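Local coordinates for transcription regulator (PDB 3CRJ), which probably binds cis-regulatory DNA as a dimeric TetR-family repressor of transcription, at residues A109-R114 against A170-V175. Residues are numbered along the deposited sequence; the frame is centred on the assembly and turned at random.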
loop_
_atom_site.group_PDB
_atom_site.type_symbol
_atom_site.label_atom_id
_atom_site.label_comp_id
_atom_site.label_asym_id
_atom_site.label_seq_id
_atom_site.Cartn_x
_atom_site.Cartn_y
_atom_site.Cartn_z
ATOM N N ALA A 109 -1.371 -11.768 2.866
ATOM C CA ALA A 109 -0.259 -12.423 2.174
ATOM C C ALA A 109 0.351 -11.570 1.075
ATOM O O ALA A 109 1.576 -11.459 0.993
ATOM C CB ALA A 109 -0.690 -13.751 1.613
ATOM N N LEU A 110 -0.502 -10.957 0.252
ATOM C CA LEU A 110 -0.039 -10.132 -0.870
ATOM C C LEU A 110 0.691 -8.832 -0.466
ATOM O O LEU A 110 1.610 -8.402 -1.157
ATOM C CB LEU A 110 -1.186 -9.838 -1.845
ATOM C CG LEU A 110 -1.860 -10.989 -2.623
ATOM C CD1 LEU A 110 -3.084 -10.427 -3.316
ATOM C CD2 LEU A 110 -0.962 -11.584 -3.646
ATOM N N LEU A 111 0.297 -8.218 0.644
ATOM C CA LEU A 111 1.007 -7.048 1.159
ATOM C C LEU A 111 2.377 -7.463 1.699
ATOM O O LEU A 111 3.362 -6.754 1.514
ATOM C CB LEU A 111 0.215 -6.382 2.283
ATOM C CG LEU A 111 0.185 -4.859 2.533
ATOM C CD1 LEU A 111 0.122 -4.576 4.039
ATOM C CD2 LEU A 111 1.291 -4.027 1.879
ATOM N N GLU A 112 2.435 -8.618 2.353
ATOM C CA GLU A 112 3.700 -9.131 2.851
ATOM C C GLU A 112 4.626 -9.298 1.665
ATOM O O GLU A 112 5.782 -8.878 1.702
ATOM C CB GLU A 112 3.544 -10.483 3.554
ATOM C CG GLU A 112 2.746 -10.487 4.836
ATOM C CD GLU A 112 2.637 -11.889 5.430
ATOM O OE1 GLU A 112 1.525 -12.468 5.389
ATOM O OE2 GLU A 112 3.661 -12.432 5.924
HETATM N N MSE A 113 4.106 -9.901 0.605
HETATM C CA MSE A 113 4.899 -10.164 -0.583
HETATM C C MSE A 113 5.286 -8.887 -1.321
HETATM O O MSE A 113 6.386 -8.810 -1.866
HETATM C CB MSE A 113 4.161 -11.114 -1.511
HETATM C CG MSE A 113 4.091 -12.518 -1.000
HETATM SE SE MSE A 113 3.137 -13.656 -2.238
HETATM C CE MSE A 113 1.919 -12.310 -2.933
ATOM N N ARG A 114 4.393 -7.890 -1.314
ATOM C CA ARG A 114 4.687 -6.584 -1.910
ATOM C C ARG A 114 5.788 -5.873 -1.165
ATOM O O ARG A 114 6.656 -5.253 -1.776
ATOM C CB ARG A 114 3.470 -5.682 -1.945
ATOM C CG ARG A 114 2.560 -5.926 -3.107
ATOM C CD ARG A 114 1.449 -4.882 -3.157
ATOM N NE ARG A 114 0.313 -5.317 -3.966
ATOM C CZ ARG A 114 -0.762 -5.935 -3.467
ATOM N NH1 ARG A 114 -0.835 -6.205 -2.152
ATOM N NH2 ARG A 114 -1.758 -6.294 -4.287
ATOM N N ALA A 170 -6.255 1.798 -1.331
ATOM C CA ALA A 170 -7.311 0.967 -0.791
ATOM C C ALA A 170 -6.775 -0.387 -0.337
ATOM O O ALA A 170 -7.124 -0.845 0.742
ATOM C CB ALA A 170 -8.383 0.787 -1.836
ATOM N N ARG A 171 -5.934 -1.031 -1.145
ATOM C CA ARG A 171 -5.475 -2.379 -0.809
ATOM C C ARG A 171 -4.592 -2.397 0.445
ATOM O O ARG A 171 -4.594 -3.379 1.194
ATOM C CB ARG A 171 -4.705 -3.034 -1.957
ATOM C CG ARG A 171 -5.481 -3.364 -3.175
ATOM C CD ARG A 171 -4.499 -3.380 -4.308
ATOM N NE ARG A 171 -5.050 -3.895 -5.549
ATOM C CZ ARG A 171 -4.390 -3.882 -6.705
ATOM N NH1 ARG A 171 -3.166 -3.381 -6.772
ATOM N NH2 ARG A 171 -4.949 -4.358 -7.804
ATOM N N THR A 172 -3.822 -1.333 0.643
ATOM C CA THR A 172 -2.945 -1.239 1.787
ATOM C C THR A 172 -3.762 -0.965 3.040
ATOM O O THR A 172 -3.532 -1.602 4.086
ATOM C CB THR A 172 -1.902 -0.133 1.618
ATOM O OG1 THR A 172 -1.276 -0.281 0.345
ATOM C CG2 THR A 172 -0.832 -0.249 2.658
ATOM N N ARG A 173 -4.705 -0.030 2.947
ATOM C CA ARG A 173 -5.453 0.402 4.116
ATOM C C ARG A 173 -6.454 -0.672 4.514
ATOM O O ARG A 173 -6.807 -0.798 5.688
ATOM C CB ARG A 173 -6.163 1.731 3.868
ATOM C CG ARG A 173 -5.259 2.897 3.532
ATOM C CD ARG A 173 -6.069 4.183 3.260
ATOM N NE ARG A 173 -6.955 4.493 4.379
ATOM C CZ ARG A 173 -6.571 5.117 5.486
ATOM N NH1 ARG A 173 -5.312 5.524 5.631
ATOM N NH2 ARG A 173 -7.444 5.333 6.460
ATOM N N ALA A 174 -6.909 -1.450 3.536
ATOM C CA ALA A 174 -7.848 -2.524 3.844
ATOM C C ALA A 174 -7.158 -3.569 4.688
ATOM O O ALA A 174 -7.744 -4.043 5.645
ATOM C CB ALA A 174 -8.462 -3.147 2.592
ATOM N N VAL A 175 -5.920 -3.917 4.361
ATOM C CA VAL A 175 -5.209 -4.868 5.210
ATOM C C VAL A 175 -4.683 -4.184 6.463
ATOM O O VAL A 175 -4.943 -4.668 7.582
ATOM C CB VAL A 175 -4.142 -5.780 4.469
ATOM C CG1 VAL A 175 -3.640 -5.153 3.295
ATOM C CG2 VAL A 175 -2.991 -6.142 5.373
#
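The CA atoms of Leu111 and Thr172 are the nearest pair across the two helical segments, 7.1 Å apart; the axes of 109-114 and 170-175 approach to 10.4 Å, their N-to-C directions 118° apart. No hydrogen bond joins the segments, which meet through side-chain packing. Leu111 meets Val175 with CD1 and with its branch point: CD1 lies 3.7 Å from Val175 CG2, and Val175 CG1 sits 3.9 Å from both Leu111 CD1 and CG. A looser touch, 4.4 Å between Leu111 CD2 and Thr172 CG2, uses the other leucine branch; the threonine hydroxyl is hydrogen-bonded to Asp168 O and to Thr172 of the second subunit. Arg114 and Arg171 cross at about a right angle. The Arg114 chain, extended from CG to NE and then turned at its end (chi4 93°), puts NH2 over one face of the Arg171 guanidinium, 4.0 Å from Arg171 CD and, without a bond, 4.1 Å from Arg171 NH1; the two planes are 21° apart. Charge repulsion here is probably eased by Asp168, which forms a salt bridge with Arg171 NH1. Leu111 also packs on Leu111 of the second subunit, placing this crossing of helices 104-115 and 156-176 at the subunit interface, within the all-helical C-terminal domain of a TetR-type regulator.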